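Long-range contacts in SPbeta prophage-derived aminoglycoside N(3')-acetyltransferase-like protein YokD (Bacillus subtilis, PDB 2NYG), which binds coenzyme A and, as a member of the antibiotic N-acetyltransferase family, may contribute to antibiotic resistance: residues Ala176-Ser181 with Arg248-Thr253; Phe184-Tyr189 with Glu254-Ala259. All coordinates share one frame; numbering follows the deposited sequence.

Interaction 1. Residues Ala176-Ser181 with Arg248-Thr253; sequences ADFDSS and RLFSLT. With COA (coenzyme A), chain G.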
loop_
_atom_site.group_PDB
_atom_site.type_symbol
_atom_site.label_atom_id
_atom_site.label_comp_id
_atom_site.label_asym_id
_atom_site.label_seq_id
_atom_site.Cartn_x
_atom_site.Cartn_y
_atom_site.Cartn_z
ATOM N N ALA A 176 17.944 0.683 7.168
ATOM C CA ALA A 176 18.537 0.935 5.850
ATOM C C ALA A 176 19.948 1.473 5.966
ATOM O O ALA A 176 20.362 1.935 7.021
ATOM C CB ALA A 176 17.702 1.919 5.072
ATOM N N ASP A 177 20.685 1.421 4.865
ATOM C CA ASP A 177 22.051 1.928 4.850
ATOM C C ASP A 177 22.093 3.238 4.068
ATOM O O ASP A 177 21.065 3.738 3.613
ATOM C CB ASP A 177 23.013 0.913 4.217
ATOM C CG ASP A 177 24.398 0.931 4.866
ATOM O OD1 ASP A 177 24.914 2.032 5.184
ATOM O OD2 ASP A 177 24.973 -0.162 5.052
ATOM N N PHE A 178 23.293 3.780 3.913
ATOM C CA PHE A 178 23.498 5.032 3.204
ATOM C C PHE A 178 23.083 5.056 1.741
ATOM O O PHE A 178 22.696 6.100 1.215
ATOM C CB PHE A 178 24.954 5.430 3.315
ATOM C CG PHE A 178 25.341 5.905 4.678
ATOM C CD1 PHE A 178 26.285 5.213 5.432
ATOM C CD2 PHE A 178 24.774 7.065 5.204
ATOM C CE1 PHE A 178 26.666 5.673 6.692
ATOM C CE2 PHE A 178 25.143 7.532 6.458
ATOM C CZ PHE A 178 26.093 6.837 7.206
ATOM N N ASP A 179 23.162 3.906 1.088
ATOM C CA ASP A 179 22.810 3.795 -0.323
ATOM C C ASP A 179 21.376 4.223 -0.582
ATOM O O ASP A 179 20.975 4.337 -1.732
ATOM C CB ASP A 179 23.001 2.357 -0.801
ATOM C CG ASP A 179 22.014 1.403 -0.168
ATOM O OD1 ASP A 179 21.910 1.390 1.077
ATOM O OD2 ASP A 179 21.335 0.668 -0.912
ATOM N N SER A 180 20.627 4.458 0.494
ATOM C CA SER A 180 19.223 4.873 0.430
ATOM C C SER A 180 18.998 6.303 0.858
ATOM O O SER A 180 17.874 6.760 0.828
ATOM C CB SER A 180 18.347 4.013 1.344
ATOM O OG SER A 180 18.453 2.629 1.062
ATOM N N SER A 181 20.049 7.000 1.285
ATOM C CA SER A 181 19.913 8.385 1.749
ATOM C C SER A 181 19.608 9.389 0.669
ATOM O O SER A 181 20.482 10.126 0.241
ATOM C CB SER A 181 21.167 8.861 2.472
ATOM O OG SER A 181 21.091 8.566 3.845
ATOM N N ARG A 248 20.646 4.636 12.308
ATOM C CA ARG A 248 21.448 5.796 12.569
ATOM C C ARG A 248 20.643 7.021 12.248
ATOM O O ARG A 248 19.860 7.038 11.308
ATOM C CB ARG A 248 22.782 5.773 11.827
ATOM C CG ARG A 248 22.768 5.465 10.385
ATOM C CD ARG A 248 24.216 5.274 9.979
ATOM N NE ARG A 248 24.369 4.311 8.894
ATOM C CZ ARG A 248 25.227 3.296 8.908
ATOM N NH1 ARG A 248 26.020 3.103 9.954
ATOM N NH2 ARG A 248 25.282 2.470 7.876
ATOM N N LEU A 249 20.802 8.029 13.093
ATOM C CA LEU A 249 20.098 9.286 12.947
ATOM C C LEU A 249 21.162 10.362 12.844
ATOM O O LEU A 249 22.066 10.409 13.678
ATOM C CB LEU A 249 19.216 9.540 14.178
ATOM C CG LEU A 249 18.569 10.926 14.221
ATOM C CD1 LEU A 249 17.442 11.000 13.204
ATOM C CD2 LEU A 249 18.047 11.219 15.600
ATOM N N PHE A 250 21.063 11.212 11.826
ATOM C CA PHE A 250 22.024 12.296 11.641
ATOM C C PHE A 250 21.421 13.532 10.993
ATOM O O PHE A 250 20.295 13.513 10.506
ATOM C CB PHE A 250 23.222 11.811 10.822
ATOM C CG PHE A 250 22.855 11.265 9.476
ATOM C CD1 PHE A 250 22.621 12.117 8.399
ATOM C CD2 PHE A 250 22.765 9.887 9.275
ATOM C CE1 PHE A 250 22.309 11.606 7.142
ATOM C CE2 PHE A 250 22.456 9.368 8.022
ATOM C CZ PHE A 250 22.229 10.229 6.954
ATOM N N SER A 251 22.194 14.610 11.003
ATOM C CA SER A 251 21.784 15.888 10.431
ATOM C C SER A 251 21.705 15.814 8.902
ATOM O O SER A 251 22.622 15.320 8.257
ATOM C CB SER A 251 22.783 16.957 10.848
ATOM O OG SER A 251 22.455 18.193 10.253
ATOM N N LEU A 252 20.610 16.293 8.326
ATOM C CA LEU A 252 20.460 16.232 6.887
ATOM C C LEU A 252 21.321 17.307 6.251
ATOM O O LEU A 252 22.071 17.043 5.308
ATOM C CB LEU A 252 18.993 16.394 6.493
ATOM C CG LEU A 252 18.605 16.325 5.009
ATOM C CD1 LEU A 252 17.169 15.923 4.857
ATOM C CD2 LEU A 252 18.840 17.671 4.353
ATOM N N THR A 253 21.225 18.525 6.791
ATOM C CA THR A 253 22.012 19.655 6.311
ATOM C C THR A 253 23.509 19.325 6.358
ATOM O O THR A 253 24.272 19.673 5.461
ATOM C CB THR A 253 21.749 20.877 7.174
ATOM O OG1 THR A 253 20.353 21.184 7.131
ATOM C CG2 THR A 253 22.534 22.054 6.676
HETATM N N1A COA G . 7.371 -7.308 11.197
HETATM C C2A COA G . 8.549 -7.411 10.446
HETATM N N3A COA G . 8.459 -7.681 9.096
HETATM C C4A COA G . 7.231 -7.850 8.492
HETATM C C5A COA G . 6.023 -7.749 9.206
HETATM C C6A COA G . 6.099 -7.481 10.583
HETATM N N6A COA G . 4.997 -7.378 11.314
HETATM N N7A COA G . 4.989 -7.961 8.340
HETATM C C8A COA G . 5.526 -8.187 7.104
HETATM N N9A COA G . 6.931 -8.117 7.210
HETATM C C1B COA G . 7.976 -8.300 6.175
HETATM C C2B COA G . 7.567 -9.024 4.860
HETATM O O2B COA G . 7.348 -10.444 5.002
HETATM C C3B COA G . 8.731 -8.699 3.942
HETATM O O3B COA G . 9.709 -9.744 4.236
HETATM P P3B COA G . 10.471 -10.664 3.121
HETATM O O7A COA G . 10.047 -10.238 1.694
HETATM O O8A COA G . 10.045 -12.105 3.274
HETATM O O9A COA G . 11.958 -10.537 3.337
HETATM C C4B COA G . 9.192 -7.286 4.389
HETATM O O4B COA G . 8.679 -7.125 5.730
HETATM C C5B COA G . 8.654 -6.114 3.500
HETATM O O5B COA G . 9.191 -4.886 4.076
HETATM P P1A COA G . 9.863 -3.796 3.138
HETATM O O1A COA G . 10.371 -2.642 3.938
HETATM O O2A COA G . 8.865 -3.330 2.070
HETATM O O3A COA G . 10.979 -4.618 2.445
HETATM P P2A COA G . 12.386 -5.050 3.085
HETATM O O4A COA G . 12.463 -6.534 3.062
HETATM O O5A COA G . 12.593 -4.545 4.510
HETATM O O6A COA G . 13.364 -4.284 2.031
HETATM C CBP COA G . 13.995 -1.915 1.386
HETATM C CCP COA G . 14.078 -3.097 2.397
HETATM C CDP COA G . 13.687 -2.433 -0.040
HETATM C CEP COA G . 12.899 -0.961 1.913
HETATM C CAP COA G . 15.421 -1.279 1.259
HETATM O OAP COA G . 16.315 -2.063 2.081
HETATM C C9P COA G . 15.531 0.203 1.694
HETATM O O9P COA G . 16.391 0.445 2.723
HETATM N N8P COA G . 14.844 1.250 1.168
HETATM C C7P COA G . 14.881 2.598 1.779
HETATM C C6P COA G . 13.551 3.354 1.914
#
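Asp-177 and Phe-178, in the loop after strand 170-174, meet Arg-248 and Phe-250 on strand 245-251 across well-separated backbones: Asp-177 CA and Arg-248 CA lie 8.7 Å apart, and Ser-181 CA and Leu-252 CA 9.4 Å. Residues 178-180 make a short 3-10 turn, while strand 245-251 ends at Ser-251, the N-cap of helix 252-268. Side chains span the gap, Arg-248 and Phe-250 rising from the face of the strand turned toward the loop.

Arg-248 CG sits between the backbone N and carbonyl carbon (chi1 49°), and a bend at chi3, which sets NE, goes with the guanidinium lying over one face of the Phe-178 ring, the planes only 3° apart and NE 3.5 Å from Phe-178 CE1. At the guanidinium edge, Arg-248 NH2 forms a salt bridge with Asp-177 OD1 (2.8 Å), although the hydrogen bond within it is bent and weak. Asp-177 OD1 also takes the N-H of Phe-178 (N to OD1 2.7 Å) on its anti lone pair, and a bond from Gln-225 NE2. The other terminal nitrogen, Arg-248 NH1, pairs with Glu-232 of helix 224-234. Further along, Phe-178 CE2 touches Phe-250 CE2 at 3.6 Å, the two rings inclined by 38°. Ser-181 OG sits at the edge of the Phe-250 ring, 3.7 Å from CZ.

The same loop borders coenzyme A: Ser-180 OG makes a weak hydrogen bond (3.4 Å) to its O9P, and Ala-176 CB lies beside that oxygen. Asp-177 OD1 thus joins the loop's own backbone to strand 245-251 and helix 224-234. With a carboxylate on each terminal nitrogen, the guanidinium is probably kept charged above the aromatic face, and the contact joins to the central sheet a loop that lines the cofactor pocket.

Interaction 2. Residues Phe184-Tyr189 with Glu254-Ala259; sequences FHLAEY and EAVDFA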
loop_
_atom_site.group_PDB
_atom_site.type_symbol
_atom_site.label_atom_id
_atom_site.label_comp_id
_atom_site.label_asym_id
_atom_site.label_seq_id
_atom_site.Cartn_x
_atom_site.Cartn_y
_atom_site.Cartn_z
ATOM N N PHE A 184 21.368 12.937 -0.211
ATOM C CA PHE A 184 22.602 13.141 -0.963
ATOM C C PHE A 184 22.387 13.645 -2.390
ATOM O O PHE A 184 23.182 14.446 -2.888
ATOM C CB PHE A 184 23.417 11.852 -0.983
ATOM C CG PHE A 184 24.052 11.530 0.332
ATOM C CD1 PHE A 184 24.349 10.219 0.674
ATOM C CD2 PHE A 184 24.345 12.545 1.241
ATOM C CE1 PHE A 184 24.926 9.925 1.905
ATOM C CE2 PHE A 184 24.919 12.259 2.468
ATOM C CZ PHE A 184 25.209 10.950 2.802
ATOM N N HIS A 185 21.324 13.176 -3.043
ATOM C CA HIS A 185 21.036 13.611 -4.396
ATOM C C HIS A 185 21.104 15.129 -4.466
ATOM O O HIS A 185 21.568 15.675 -5.458
ATOM C CB HIS A 185 19.636 13.175 -4.849
ATOM C CG HIS A 185 19.522 11.729 -5.231
ATOM N ND1 HIS A 185 20.232 11.172 -6.270
ATOM C CD2 HIS A 185 18.728 10.743 -4.746
ATOM C CE1 HIS A 185 19.881 9.905 -6.411
ATOM N NE2 HIS A 185 18.970 9.620 -5.499
ATOM N N LEU A 186 20.632 15.811 -3.427
ATOM C CA LEU A 186 20.652 17.270 -3.425
ATOM C C LEU A 186 22.054 17.842 -3.686
ATOM O O LEU A 186 22.200 18.815 -4.433
ATOM C CB LEU A 186 20.105 17.814 -2.105
ATOM C CG LEU A 186 20.119 19.336 -1.889
ATOM C CD1 LEU A 186 19.260 20.074 -2.920
ATOM C CD2 LEU A 186 19.625 19.614 -0.483
ATOM N N ALA A 187 23.079 17.250 -3.073
ATOM C CA ALA A 187 24.447 17.710 -3.280
ATOM C C ALA A 187 24.823 17.651 -4.773
ATOM O O ALA A 187 25.562 18.507 -5.269
ATOM C CB ALA A 187 25.400 16.871 -2.459
ATOM N N GLU A 188 24.306 16.654 -5.488
ATOM C CA GLU A 188 24.596 16.519 -6.913
ATOM C C GLU A 188 24.157 17.721 -7.742
ATOM O O GLU A 188 24.509 17.817 -8.912
ATOM C CB GLU A 188 23.978 15.229 -7.478
ATOM C CG GLU A 188 24.703 13.969 -7.013
ATOM C CD GLU A 188 24.046 12.677 -7.455
ATOM O OE1 GLU A 188 22.878 12.434 -7.077
ATOM O OE2 GLU A 188 24.704 11.892 -8.168
ATOM N N TYR A 189 23.398 18.638 -7.148
ATOM C CA TYR A 189 22.974 19.843 -7.864
ATOM C C TYR A 189 23.805 21.061 -7.409
ATOM O O TYR A 189 23.542 22.201 -7.807
ATOM C CB TYR A 189 21.492 20.140 -7.621
ATOM C CG TYR A 189 20.512 19.086 -8.099
ATOM C CD1 TYR A 189 20.280 17.929 -7.352
ATOM C CD2 TYR A 189 19.762 19.276 -9.265
ATOM C CE1 TYR A 189 19.328 16.994 -7.742
ATOM C CE2 TYR A 189 18.802 18.343 -9.665
ATOM C CZ TYR A 189 18.593 17.204 -8.892
ATOM O OH TYR A 189 17.638 16.278 -9.244
ATOM N N GLU A 254 23.903 18.648 7.421
ATOM C CA GLU A 254 25.283 18.260 7.652
ATOM C C GLU A 254 25.706 17.199 6.654
ATOM O O GLU A 254 26.847 17.168 6.198
ATOM C CB GLU A 254 25.372 17.739 9.072
ATOM C CG GLU A 254 26.726 17.443 9.640
ATOM C CD GLU A 254 26.667 17.380 11.157
ATOM O OE1 GLU A 254 27.464 16.647 11.773
ATOM O OE2 GLU A 254 25.824 18.084 11.746
ATOM N N ALA A 255 24.774 16.320 6.313
ATOM C CA ALA A 255 25.043 15.244 5.376
ATOM C C ALA A 255 25.149 15.788 3.959
ATOM O O ALA A 255 26.024 15.396 3.194
ATOM C CB ALA A 255 23.932 14.184 5.461
ATOM N N VAL A 256 24.257 16.690 3.593
ATOM C CA VAL A 256 24.315 17.225 2.242
ATOM C C VAL A 256 25.628 17.967 2.014
ATOM O O VAL A 256 26.308 17.753 1.006
ATOM C CB VAL A 256 23.126 18.184 1.938
ATOM C CG1 VAL A 256 23.228 18.707 0.514
ATOM C CG2 VAL A 256 21.808 17.449 2.109
ATOM N N ASP A 257 25.990 18.821 2.962
ATOM C CA ASP A 257 27.210 19.596 2.833
ATOM C C ASP A 257 28.431 18.731 2.621
ATOM O O ASP A 257 29.239 19.029 1.752
ATOM C CB ASP A 257 27.406 20.508 4.047
ATOM C CG ASP A 257 26.397 21.640 4.085
ATOM O OD1 ASP A 257 25.820 21.945 3.014
ATOM O OD2 ASP A 257 26.193 22.229 5.173
ATOM N N PHE A 258 28.560 17.662 3.403
ATOM C CA PHE A 258 29.695 16.756 3.282
ATOM C C PHE A 258 29.692 16.058 1.933
ATOM O O PHE A 258 30.737 15.862 1.329
ATOM C CB PHE A 258 29.667 15.707 4.385
ATOM C CG PHE A 258 30.863 14.807 4.389
ATOM C CD1 PHE A 258 32.022 15.171 5.066
ATOM C CD2 PHE A 258 30.839 13.597 3.696
ATOM C CE1 PHE A 258 33.146 14.342 5.055
ATOM C CE2 PHE A 258 31.952 12.758 3.674
ATOM C CZ PHE A 258 33.112 13.129 4.353
ATOM N N ALA A 259 28.504 15.677 1.475
ATOM C CA ALA A 259 28.343 15.008 0.193
ATOM C C ALA A 259 28.875 15.896 -0.931
ATOM O O ALA A 259 29.550 15.435 -1.855
ATOM C CB ALA A 259 26.882 14.697 -0.034
#
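Phe-184 and Ala-187 press on Ala-255, Val-256 and Ala-259, bringing the short helix 183-187 against the first turns of helix 252-268. The backbones come close, with Phe-184 CA 5.5 Å from Val-256 CA. Phe-184 has CG anti to its carbonyl carbon (chi1 -73°), and its ring reaches the long helix with one side: CE2 comes 3.4 Å from Ala-255 O, which lies at the ring edge near its plane, and CD2 meets Ala-259 CB at 3.6 Å. One turn on, Ala-187 CB touches Ala-259 CB, also at 3.6 Å, and comes 3.7 Å from Val-256 O. Beside them Leu-186 and Val-256 cross at about a right angle, Leu-186 CD2 being 3.8 Å from Val-256 CG1.

Outward from this layer, Leu-186 and Val-256 both rest on Tyr-165 of helix 160-166, and Ala-259 touches Val-227 of helix 224-234. Turned away from the contact, His-185 ND1 donates to Glu-188 OE1 (3.0 Å, 150° at the hydrogen), meeting that oxygen nearly along its C-O axis. Glu-188 OE2 accepts from Arg-220 N, and the His-185 ring packs edge-to-face with Phe-224, so polar and aromatic partners surround His-185 and Glu-188 on the side away from helix 252-268.

The side chains that meet are all apolar and buried; the polar atoms they touch are backbone carbonyl oxygens. Ala-255 and Ala-259, a helical turn apart, let the Phe-184 ring come close to the helix backbone, and Ala-187 meets Ala-259. Ala-255 O, at the ring's edge, already accepts Ala-259 N, so the helix supplies its hydrogen bond. Shape and burial, rather than charge, join these two helices.

How the interactions relate
Both contacts are largely buried and join consecutive parts of the chain after strand 170-174 to consecutive parts of its C-terminal region. Interaction 1 lies nearer the chain centre, beside the coenzyme A pocket, with only its charged pair, Asp-177 and Arg-248, partly exposed; it ties a loop to a sheet strand through charge and an aromatic face, and the loop also bonds weakly to the cofactor. Interaction 2, away from the annotated sites, packs helix on helix through apolar side chains, which also touch backbone carbonyl oxygens. Helix 252-268 starts in the second segment of interaction 1 and carries interaction 2; they touch where Phe-250 CE1 meets Ala-255 CB at 3.5 Å. Helix 224-234 borders each.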